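Local coordinates for Lmo2125 protein (Listeria monocytogenes serovar 1/2a, PDB 5TU0) that binds maltose and, as a probable membrane-anchored solute-binding lipoprotein, is thought to pass the sugar to a transporter for uptake, at residues A128-E136 and A256-Y267. The protein carries 2 engineered substitutions. Numbering follows the deposited sequence.
Sequences APATFKDLE and AKIPTLNNGKEY
Two backbone hydrogen bonds pair Thr131 with Thr260 in a single bridge: Thr260 N donates to Ala130 O (3.1 Å), and Phe132 N donates to Thr260 O (2.8 Å). The bridge falls where residues 128-136 turn into a helix, whose start is closed by a capping box. Thr131 OG1, held between its own backbone N and carbonyl carbon (chi1 66°), accepts from Asp134 N, and Asp134 OD2 accepts from Thr131 N while also gripping Ala130 N through its anti lone pair.

The apolar contacts centre on the buried ring of Phe132. CD2 of Leu261 sits over one face, displaced toward the rim, in a CH-pi contact 4.1 Å from the centroid; the opposite face carries CD1 of Leu135, above its centre. The ring edge is turned to carbonyl oxygens, with Pro259 O lying in plane 3.2 Å from Phe132 CE1. The pyrrolidine of Pro259 meets Leu135 at about a right angle, CG to CD1, while Ala128 and Ala256 touch through their methyls. Strand 105-121 backs this part through Leu118, which contacts both prolines.

Asn262 ND2 reaches Glu136 OE2 (2.9 Å) on the syn side in a nearly straight bond, the amide and carboxylate planes turned 71° apart. The same oxygen bonds Tyr201 of helix 193-208, while Glu136 OE1 forms a salt bridge with Lys133 NZ. A water takes a hydrogen bond from Lys133 N and donates to Thr260 O and Asn262 OD1 (2.7 Å).

The loop between strands 253-256 and 272-278 of this solute-binding protein thus engages the start of helix 132-138, the Tyr267 side chain lying about 12 Å from the bound glucose unit. Directional bonds and nonpolar contacts together set the chain spacing at the bridge and probably restrict rotation of the Phe132 ring.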
# COMPACT_ATOMS: atom_id res chain seq x y z
N ALA A 128 -15.92 -7.34 -14.96
CA ALA A 128 -15.17 -6.21 -14.45
C ALA A 128 -15.03 -5.14 -15.53
O ALA A 128 -14.73 -5.47 -16.68
CB ALA A 128 -13.79 -6.65 -13.98
N PRO A 129 -15.30 -3.86 -15.21
CA PRO A 129 -15.04 -2.82 -16.21
C PRO A 129 -13.55 -2.82 -16.57
O PRO A 129 -12.70 -3.00 -15.67
CB PRO A 129 -15.42 -1.53 -15.49
CG PRO A 129 -16.38 -1.95 -14.44
CD PRO A 129 -15.91 -3.30 -13.99
N ALA A 130 -13.23 -2.65 -17.85
CA ALA A 130 -11.85 -2.70 -18.32
C ALA A 130 -11.13 -1.35 -18.41
O ALA A 130 -9.89 -1.28 -18.33
CB ALA A 130 -11.83 -3.38 -19.67
N THR A 131 -11.90 -0.28 -18.61
CA THR A 131 -11.34 1.05 -18.77
C THR A 131 -12.14 2.08 -17.98
O THR A 131 -13.28 1.83 -17.58
CB THR A 131 -11.41 1.48 -20.26
OG1 THR A 131 -12.78 1.63 -20.68
CG2 THR A 131 -10.73 0.49 -21.16
N PHE A 132 -11.54 3.25 -17.79
CA PHE A 132 -12.29 4.36 -17.22
C PHE A 132 -13.44 4.82 -18.12
O PHE A 132 -14.43 5.39 -17.62
CB PHE A 132 -11.38 5.51 -16.74
CG PHE A 132 -10.93 5.33 -15.31
CD1 PHE A 132 -9.92 4.46 -14.99
CD2 PHE A 132 -11.56 6.03 -14.28
CE1 PHE A 132 -9.53 4.27 -13.67
CE2 PHE A 132 -11.16 5.86 -12.97
CZ PHE A 132 -10.15 4.97 -12.66
N LYS A 133 -13.33 4.59 -19.43
CA LYS A 133 -14.43 4.91 -20.36
C LYS A 133 -15.64 4.05 -19.97
O LYS A 133 -16.77 4.54 -19.94
CB LYS A 133 -14.05 4.62 -21.82
CG LYS A 133 -12.95 5.50 -22.41
CD LYS A 133 -13.46 6.76 -23.09
CE LYS A 133 -14.04 7.77 -22.13
NZ LYS A 133 -14.48 9.00 -22.84
N ASP A 134 -15.38 2.78 -19.64
CA ASP A 134 -16.43 1.84 -19.21
C ASP A 134 -17.05 2.32 -17.88
O ASP A 134 -18.26 2.26 -17.71
CB ASP A 134 -15.90 0.43 -19.00
CG ASP A 134 -15.33 -0.20 -20.26
OD1 ASP A 134 -15.67 0.24 -21.39
OD2 ASP A 134 -14.53 -1.17 -20.11
N LEU A 135 -16.22 2.79 -16.96
CA LEU A 135 -16.72 3.35 -15.71
C LEU A 135 -17.56 4.61 -15.95
O LEU A 135 -18.57 4.81 -15.27
CB LEU A 135 -15.59 3.69 -14.74
CG LEU A 135 -14.75 2.53 -14.21
CD1 LEU A 135 -13.57 3.06 -13.40
CD2 LEU A 135 -15.59 1.55 -13.40
N GLU A 136 -17.16 5.46 -16.90
CA GLU A 136 -17.93 6.67 -17.20
C GLU A 136 -19.34 6.29 -17.68
O GLU A 136 -20.34 6.93 -17.30
CB GLU A 136 -17.20 7.56 -18.22
CG GLU A 136 -15.92 8.21 -17.67
CD GLU A 136 -15.10 8.94 -18.72
OE1 GLU A 136 -15.60 9.15 -19.85
OE2 GLU A 136 -13.93 9.28 -18.42
N ALA A 256 -10.58 -7.09 -9.76
CA ALA A 256 -9.84 -6.89 -10.99
C ALA A 256 -8.79 -5.80 -10.85
O ALA A 256 -8.77 -5.01 -9.88
CB ALA A 256 -10.81 -6.52 -12.10
N LYS A 257 -7.88 -5.78 -11.83
CA LYS A 257 -6.93 -4.69 -11.93
C LYS A 257 -7.74 -3.40 -12.05
O LYS A 257 -8.90 -3.42 -12.46
CB LYS A 257 -6.05 -4.84 -13.18
CG LYS A 257 -6.84 -4.80 -14.49
CD LYS A 257 -5.96 -4.96 -15.72
CE LYS A 257 -5.19 -3.70 -16.05
NZ LYS A 257 -6.07 -2.57 -16.47
N ILE A 258 -7.13 -2.28 -11.70
CA ILE A 258 -7.81 -0.99 -11.84
C ILE A 258 -7.98 -0.71 -13.36
O ILE A 258 -7.08 -0.98 -14.16
CB ILE A 258 -7.02 0.15 -11.14
CG1 ILE A 258 -6.78 -0.21 -9.65
CG2 ILE A 258 -7.77 1.47 -11.29
CD1 ILE A 258 -5.84 0.73 -8.91
N PRO A 259 -9.16 -0.22 -13.77
CA PRO A 259 -9.31 0.01 -15.19
C PRO A 259 -8.31 1.00 -15.79
O PRO A 259 -7.83 1.91 -15.11
CB PRO A 259 -10.76 0.53 -15.31
CG PRO A 259 -11.44 -0.01 -14.11
CD PRO A 259 -10.42 0.00 -13.03
N THR A 260 -8.02 0.82 -17.07
CA THR A 260 -7.09 1.67 -17.83
C THR A 260 -7.61 3.11 -17.96
O THR A 260 -8.78 3.32 -18.24
CB THR A 260 -6.86 1.04 -19.22
OG1 THR A 260 -6.33 -0.29 -19.05
CG2 THR A 260 -5.90 1.89 -20.09
N LEU A 261 -6.74 4.08 -17.74
CA LEU A 261 -7.10 5.49 -17.84
C LEU A 261 -7.37 5.93 -19.28
O LEU A 261 -7.00 5.23 -20.22
CB LEU A 261 -5.99 6.36 -17.22
CG LEU A 261 -5.72 6.17 -15.72
CD1 LEU A 261 -4.41 6.83 -15.28
CD2 LEU A 261 -6.89 6.70 -14.89
N ASN A 262 -8.02 7.09 -19.44
CA ASN A 262 -8.36 7.65 -20.74
C ASN A 262 -7.19 7.95 -21.67
O ASN A 262 -7.40 8.08 -22.88
CB ASN A 262 -9.23 8.92 -20.59
CG ASN A 262 -10.63 8.60 -20.04
OD1 ASN A 262 -10.96 7.44 -19.71
ND2 ASN A 262 -11.44 9.64 -19.92
N ASN A 263 -5.99 8.07 -21.11
CA ASN A 263 -4.77 8.28 -21.93
C ASN A 263 -4.15 6.95 -22.39
O ASN A 263 -3.10 6.94 -23.03
CB ASN A 263 -3.72 9.09 -21.14
CG ASN A 263 -3.24 8.39 -19.88
OD1 ASN A 263 -3.72 7.32 -19.51
ND2 ASN A 263 -2.27 9.01 -19.20
N GLY A 264 -4.79 5.84 -22.04
CA GLY A 264 -4.30 4.51 -22.42
C GLY A 264 -3.27 3.94 -21.45
O GLY A 264 -2.78 2.81 -21.66
N LYS A 265 -2.95 4.69 -20.41
CA LYS A 265 -1.97 4.24 -19.42
C LYS A 265 -2.66 3.66 -18.20
O LYS A 265 -3.84 3.91 -17.96
CB LYS A 265 -1.04 5.39 -19.03
CG LYS A 265 -0.26 5.91 -20.22
CD LYS A 265 0.84 6.88 -19.82
CE LYS A 265 1.69 7.21 -21.04
NZ LYS A 265 2.91 7.99 -20.71
N GLU A 266 -1.91 2.84 -17.47
CA GLU A 266 -2.42 2.21 -16.27
C GLU A 266 -2.40 3.15 -15.08
O GLU A 266 -1.53 4.01 -14.95
CB GLU A 266 -1.63 0.95 -15.94
CG GLU A 266 -1.71 -0.12 -17.02
CD GLU A 266 -3.15 -0.52 -17.31
OE1 GLU A 266 -3.85 -0.92 -16.37
OE2 GLU A 266 -3.57 -0.44 -18.47
N TYR A 267 -3.40 2.98 -14.22
CA TYR A 267 -3.45 3.67 -12.94
C TYR A 267 -2.17 3.19 -12.23
O TYR A 267 -1.86 1.99 -12.26
CB TYR A 267 -4.69 3.22 -12.19
CG TYR A 267 -5.21 4.15 -11.13
CD1 TYR A 267 -4.70 4.11 -9.82
CD2 TYR A 267 -6.25 5.02 -11.40
CE1 TYR A 267 -5.21 4.94 -8.84
CE2 TYR A 267 -6.77 5.84 -10.41
CZ TYR A 267 -6.25 5.79 -9.14
OH TYR A 267 -6.77 6.64 -8.18
O HOH W 1 -10.18 -3.86 -14.97
O HOH W 2 -7.77 -3.00 -18.46
O HOH W 3 -10.38 4.81 -20.16